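Local coordinates for putative exported protein (Bordetella parapertussis, PDB 3OCJ) that is of unknown function but probably acts as an S-adenosylmethionine-dependent methyltransferase, and holds a palmitic acid molecule in the crystal, at residues 20-25 against 60-65; 94-99 against 251-256. All blocks are in the same frame, centred on the assembly; numbering follows the deposited sequence.

How the interactions relate
Interaction 1 is a surface contact and interaction 2 a buried one. They hold different elements, but in each one segment touches the bound palmitic acid. Interaction 1 sets helix 15-33 against the end of helix 55-63. It is made by apolar groups and one backbone carbonyl, with no hydrogen bond across it. Interaction 2 brings the start of helix 96-115 against helix 247-261, and there a buried glutamine takes a straight hydrogen bond from a helix-start amide. The centres of interaction 1 and interaction 2 are about 18 Å apart, and they do not touch. Palmitic acid meets interaction 1 through Leu60 and interaction 2 through Leu95, Ala97 and Val98 of segment 94-99.

Interaction 1 of 2, residues 20-25 against 60-65; sequences AGMVRQ and LLLYRG. With PLM (palmitic acid), chain D.
Met22 meets Leu61 at its backbone oxygen rather than its side chain. Met22 is selenomethionine, and its chain bends at both chi2 (-58°) and chi3 (-81°). The terminal methyl CE is thereby turned back against Leu61 O at 3.2 Å. CB and CG of Met22 also lie near that oxygen, each 3.6 Å from Leu61 O. The carbonyl is therefore lined by three carbons of one side chain. No hydrogen bond joins the two segments.

The other contacts are apolar. Met22 CE also touches Arg64 CD at 3.9 Å, and the two side chains cross at about a right angle. Val23 reaches over with CG2, which sits 4.1 Å from Leu61 CD1. A looser pair is Met22 CG and Leu62 CD2 at 4.5 Å.

The contact joins helix 15-33 to the C-terminal end of helix 55-63. Both precede the first strand of the methyltransferase-like sheet and belong to the helical part of the chain ahead of it. Leu61 and Leu62 also pack on Leu19 of helix 15-33, and Leu61 reaches Leu48 and Leu51 of helix 41-53.

Arg64 is the first residue to leave the helix, with positive phi (60°), and its N still bonds to Leu60 O at 2.8 Å. Its guanidinium is held elsewhere: NH2 donates to Gln262 O. On another side of helix 55-63, Leu60 CD1 rests on the palmitic acid chain, 3.6 Å from PLM CC.

Interaction 2 of 2, residues 94-99 against 251-256; sequences RLPAVL and QLQQLV. With PLM (palmitic acid), chain D.
Gln253 and Ala97 form the one hydrogen bond of this contact. It sits at the start of helix 96-115, the helix that leads into the first strand of the sheet. That sheet has the 3-2-1-4-5-7-6 strand order of class I methyltransferases, with the last strand but one in the order running antiparallel. Ala97 N donates to Gln253 OE1 at 2.8 Å. The bond is nearly straight (173°), and the N-H arrives in the carbonyl plane on a lone pair.

Gln253 gets there with CG anti to its backbone N (chi1 175°) and an extended chain beyond. Ala97 N lies in the first helical turn, where amides lack a partner one turn back, and Leu95 at the N-cap has no polar side-chain group. The side chain of another helix supplies the acceptor. The helix start may also polarise the Gln253 amide.

This end is tightly packed and buried. Pro96 slides past Gln253 in the opposite direction, with Pro96 CD 3.3 Å from Gln253 OE1. Pro96 N is near the same oxygen but has no hydrogen to give. Beside it, Leu95 CD2 lies 3.9 Å from both CA and CB of Gln253. The same methyl meets Leu252 CD2 at 3.9 Å. Leu252 also packs on Val90 and on Phe39.

The solvent side is looser. There Arg94 is exposed, and its NH2 forms a salt bridge with OD1 of Asp249, in helix 247-261. Away from Gln253, the helix start faces palmitic acid: Val98 CG2 lies 3.6 Å from PLM CA, and Ala97 O is 3.4 Å from PLM C6.

Interaction 1 of 2, residues 20-25 against 60-65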
# COMPACT_ATOMS: atom_id res chain seq x y z
N ALA A 20 15.73 -18.09 -7.29
CA ALA A 20 15.60 -19.49 -7.65
C ALA A 20 15.11 -20.30 -6.46
O ALA A 20 14.33 -21.24 -6.62
CB ALA A 20 16.92 -20.04 -8.16
N GLY A 21 15.59 -19.95 -5.27
CA GLY A 21 15.16 -20.61 -4.05
C GLY A 21 13.69 -20.37 -3.74
O GLY A 21 12.95 -21.30 -3.40
N MSE A 22 13.24 -19.12 -3.87
CA MSE A 22 11.84 -18.80 -3.61
C MSE A 22 10.92 -19.50 -4.61
O MSE A 22 9.82 -19.95 -4.24
CB MSE A 22 11.61 -17.29 -3.63
CG MSE A 22 12.42 -16.56 -2.57
SE MSE A 22 12.10 -17.14 -0.72
CE MSE A 22 10.47 -16.14 -0.34
N VAL A 23 11.37 -19.62 -5.86
CA VAL A 23 10.60 -20.32 -6.88
C VAL A 23 10.53 -21.82 -6.59
O VAL A 23 9.47 -22.42 -6.71
CB VAL A 23 11.15 -20.07 -8.30
CG1 VAL A 23 10.47 -20.98 -9.31
CG2 VAL A 23 10.98 -18.60 -8.68
N ARG A 24 11.66 -22.40 -6.19
CA ARG A 24 11.70 -23.81 -5.81
C ARG A 24 10.72 -24.10 -4.67
O ARG A 24 9.99 -25.09 -4.72
CB ARG A 24 13.11 -24.24 -5.40
CG ARG A 24 14.12 -24.27 -6.55
CD ARG A 24 15.39 -25.03 -6.17
NE ARG A 24 16.09 -24.42 -5.04
CZ ARG A 24 17.06 -23.51 -5.16
NH1 ARG A 24 17.64 -23.01 -4.08
NH2 ARG A 24 17.44 -23.10 -6.37
N GLN A 25 10.71 -23.24 -3.66
CA GLN A 25 9.82 -23.41 -2.51
C GLN A 25 8.35 -23.33 -2.90
O GLN A 25 7.52 -24.09 -2.41
CB GLN A 25 10.16 -22.40 -1.41
CG GLN A 25 11.55 -22.61 -0.81
CD GLN A 25 12.00 -21.44 0.06
OE1 GLN A 25 11.20 -20.82 0.75
NE2 GLN A 25 13.29 -21.15 0.02
N LEU A 60 7.95 -9.67 -5.89
CA LEU A 60 7.05 -10.21 -4.88
C LEU A 60 7.48 -11.60 -4.39
O LEU A 60 7.40 -11.87 -3.21
CB LEU A 60 5.63 -10.26 -5.41
CG LEU A 60 5.01 -8.87 -5.55
CD1 LEU A 60 3.74 -8.92 -6.40
CD2 LEU A 60 4.75 -8.26 -4.18
N LEU A 61 7.96 -12.45 -5.30
CA LEU A 61 8.42 -13.77 -4.87
C LEU A 61 9.58 -13.62 -3.90
O LEU A 61 9.66 -14.35 -2.91
CB LEU A 61 8.87 -14.60 -6.08
CG LEU A 61 7.72 -15.20 -6.89
CD1 LEU A 61 8.21 -15.61 -8.27
CD2 LEU A 61 7.11 -16.39 -6.16
N LEU A 62 10.47 -12.68 -4.19
CA LEU A 62 11.68 -12.47 -3.38
C LEU A 62 11.37 -11.80 -2.05
O LEU A 62 11.85 -12.25 -1.00
CB LEU A 62 12.68 -11.58 -4.13
CG LEU A 62 13.57 -12.26 -5.16
CD1 LEU A 62 14.26 -11.21 -6.01
CD2 LEU A 62 14.59 -13.14 -4.45
N TYR A 63 10.60 -10.72 -2.10
CA TYR A 63 10.49 -9.83 -0.95
C TYR A 63 9.12 -9.83 -0.27
O TYR A 63 8.96 -9.29 0.83
CB TYR A 63 10.91 -8.40 -1.33
CG TYR A 63 12.26 -8.39 -2.02
CD1 TYR A 63 13.41 -8.84 -1.37
CD2 TYR A 63 12.39 -7.97 -3.34
CE1 TYR A 63 14.64 -8.87 -2.01
CE2 TYR A 63 13.62 -7.98 -3.99
CZ TYR A 63 14.73 -8.43 -3.33
OH TYR A 63 15.95 -8.44 -3.98
N ARG A 64 8.12 -10.38 -0.96
CA ARG A 64 6.81 -10.64 -0.35
C ARG A 64 6.11 -9.39 0.17
O ARG A 64 5.34 -9.42 1.13
CB ARG A 64 6.93 -11.74 0.72
CG ARG A 64 7.50 -13.03 0.14
CD ARG A 64 7.48 -14.19 1.12
NE ARG A 64 8.25 -13.90 2.33
CZ ARG A 64 7.71 -13.75 3.53
NH1 ARG A 64 8.48 -13.49 4.57
NH2 ARG A 64 6.40 -13.86 3.70
N GLY A 65 6.39 -8.28 -0.50
CA GLY A 65 5.71 -7.02 -0.23
C GLY A 65 6.07 -6.02 -1.31
O GLY A 65 6.82 -6.33 -2.24
C1 PLM D . 1.31 -2.35 0.04
O1 PLM D . 0.77 -1.27 -0.27
O2 PLM D . 2.51 -2.33 0.38
C2 PLM D . 0.57 -3.67 -0.00
C3 PLM D . -0.79 -3.59 -0.69
C4 PLM D . -1.30 -5.02 -0.91
C5 PLM D . -2.75 -5.09 -1.38
C6 PLM D . -2.94 -4.50 -2.77
C7 PLM D . -1.81 -4.85 -3.73
C8 PLM D . -1.73 -6.34 -4.07
C9 PLM D . -0.59 -6.53 -5.07
CA PLM D . -0.68 -7.84 -5.84
CB PLM D . 0.08 -7.71 -7.15
CC PLM D . 0.43 -9.06 -7.75
CD PLM D . 1.23 -8.88 -9.03
CE PLM D . 1.71 -10.23 -9.53
CF PLM D . 2.87 -10.09 -10.51
CG PLM D . 2.50 -9.29 -11.75

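Interaction 2 of 2, residues 94-99 against 251-256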
# COMPACT_ATOMS: atom_id res chain seq x y z
N ARG A 94 -6.83 -7.51 -12.73
CA ARG A 94 -8.01 -8.25 -12.32
C ARG A 94 -8.06 -8.70 -10.86
O ARG A 94 -9.13 -8.97 -10.33
CB ARG A 94 -8.25 -9.44 -13.25
CG ARG A 94 -8.46 -9.01 -14.69
CD ARG A 94 -8.63 -10.20 -15.61
NE ARG A 94 -9.83 -10.98 -15.29
CZ ARG A 94 -10.14 -12.13 -15.86
NH1 ARG A 94 -9.34 -12.65 -16.78
NH2 ARG A 94 -11.24 -12.78 -15.51
N LEU A 95 -6.91 -8.77 -10.19
CA LEU A 95 -6.93 -9.24 -8.80
C LEU A 95 -7.74 -8.26 -7.95
O LEU A 95 -7.51 -7.06 -8.00
CB LEU A 95 -5.51 -9.39 -8.26
CG LEU A 95 -4.64 -10.37 -9.04
CD1 LEU A 95 -3.25 -10.43 -8.40
CD2 LEU A 95 -5.26 -11.76 -9.10
N PRO A 96 -8.69 -8.78 -7.18
CA PRO A 96 -9.53 -7.87 -6.39
C PRO A 96 -8.73 -6.90 -5.51
O PRO A 96 -9.10 -5.72 -5.45
CB PRO A 96 -10.37 -8.83 -5.54
CG PRO A 96 -10.54 -10.03 -6.44
CD PRO A 96 -9.18 -10.17 -7.11
N ALA A 97 -7.67 -7.35 -4.85
CA ALA A 97 -6.91 -6.46 -3.99
C ALA A 97 -6.19 -5.35 -4.77
O ALA A 97 -5.98 -4.24 -4.28
CB ALA A 97 -5.92 -7.24 -3.14
N VAL A 98 -5.79 -5.66 -6.01
CA VAL A 98 -5.14 -4.65 -6.84
C VAL A 98 -6.17 -3.60 -7.26
O VAL A 98 -5.89 -2.39 -7.24
CB VAL A 98 -4.47 -5.27 -8.09
CG1 VAL A 98 -3.93 -4.19 -9.01
CG2 VAL A 98 -3.35 -6.22 -7.66
N LEU A 99 -7.37 -4.04 -7.64
CA LEU A 99 -8.42 -3.11 -7.99
C LEU A 99 -8.71 -2.21 -6.79
O LEU A 99 -8.87 -1.01 -6.94
CB LEU A 99 -9.68 -3.87 -8.40
CG LEU A 99 -9.57 -4.63 -9.73
CD1 LEU A 99 -10.74 -5.58 -9.91
CD2 LEU A 99 -9.51 -3.64 -10.89
N GLN A 251 -10.56 -16.36 -6.60
CA GLN A 251 -9.91 -17.67 -6.48
C GLN A 251 -8.47 -17.58 -6.98
O GLN A 251 -7.55 -18.10 -6.35
CB GLN A 251 -10.66 -18.73 -7.28
CG GLN A 251 -12.02 -19.09 -6.71
CD GLN A 251 -12.72 -20.18 -7.49
OE1 GLN A 251 -12.77 -20.14 -8.72
NE2 GLN A 251 -13.26 -21.16 -6.78
N LEU A 252 -8.29 -16.91 -8.11
CA LEU A 252 -6.95 -16.69 -8.65
C LEU A 252 -6.05 -15.97 -7.64
O LEU A 252 -4.94 -16.42 -7.35
CB LEU A 252 -7.02 -15.92 -9.97
CG LEU A 252 -5.68 -15.54 -10.60
CD1 LEU A 252 -4.91 -16.77 -11.06
CD2 LEU A 252 -5.86 -14.56 -11.75
N GLN A 253 -6.53 -14.86 -7.10
CA GLN A 253 -5.78 -14.12 -6.10
C GLN A 253 -5.43 -14.98 -4.89
O GLN A 253 -4.30 -14.94 -4.40
CB GLN A 253 -6.57 -12.90 -5.64
CG GLN A 253 -5.89 -12.16 -4.52
CD GLN A 253 -6.66 -10.93 -4.14
OE1 GLN A 253 -6.76 -10.00 -4.94
NE2 GLN A 253 -7.19 -10.91 -2.93
N GLN A 254 -6.38 -15.76 -4.42
CA GLN A 254 -6.15 -16.59 -3.24
C GLN A 254 -5.03 -17.61 -3.48
O GLN A 254 -4.22 -17.86 -2.59
CB GLN A 254 -7.43 -17.29 -2.81
CG GLN A 254 -8.47 -16.31 -2.30
CD GLN A 254 -9.82 -16.96 -2.09
OE1 GLN A 254 -10.15 -17.95 -2.74
NE2 GLN A 254 -10.59 -16.40 -1.17
N LEU A 255 -5.01 -18.21 -4.66
CA LEU A 255 -3.97 -19.18 -4.98
C LEU A 255 -2.63 -18.46 -5.09
O LEU A 255 -1.63 -18.89 -4.49
CB LEU A 255 -4.30 -19.89 -6.30
CG LEU A 255 -3.27 -20.93 -6.74
CD1 LEU A 255 -3.15 -22.04 -5.70
CD2 LEU A 255 -3.67 -21.49 -8.09
N VAL A 256 -2.61 -17.36 -5.82
CA VAL A 256 -1.38 -16.62 -6.03
C VAL A 256 -0.80 -16.11 -4.71
O VAL A 256 0.40 -16.24 -4.47
CB VAL A 256 -1.57 -15.47 -7.05
CG1 VAL A 256 -0.31 -14.61 -7.13
CG2 VAL A 256 -1.90 -16.05 -8.42
C1 PLM D . 1.31 -2.35 0.04
O1 PLM D . 0.77 -1.27 -0.27
O2 PLM D . 2.51 -2.33 0.38
C2 PLM D . 0.57 -3.67 -0.00
C3 PLM D . -0.79 -3.59 -0.69
C4 PLM D . -1.30 -5.02 -0.91
C5 PLM D . -2.75 -5.09 -1.38
C6 PLM D . -2.94 -4.50 -2.77
C7 PLM D . -1.81 -4.85 -3.73
C8 PLM D . -1.73 -6.34 -4.07
C9 PLM D . -0.59 -6.53 -5.07
CA PLM D . -0.68 -7.84 -5.84
CB PLM D . 0.08 -7.71 -7.15
CC PLM D . 0.43 -9.06 -7.75
CD PLM D . 1.23 -8.88 -9.03
CE PLM D . 1.71 -10.23 -9.53
CF PLM D . 2.87 -10.09 -10.51
CG PLM D . 2.50 -9.29 -11.75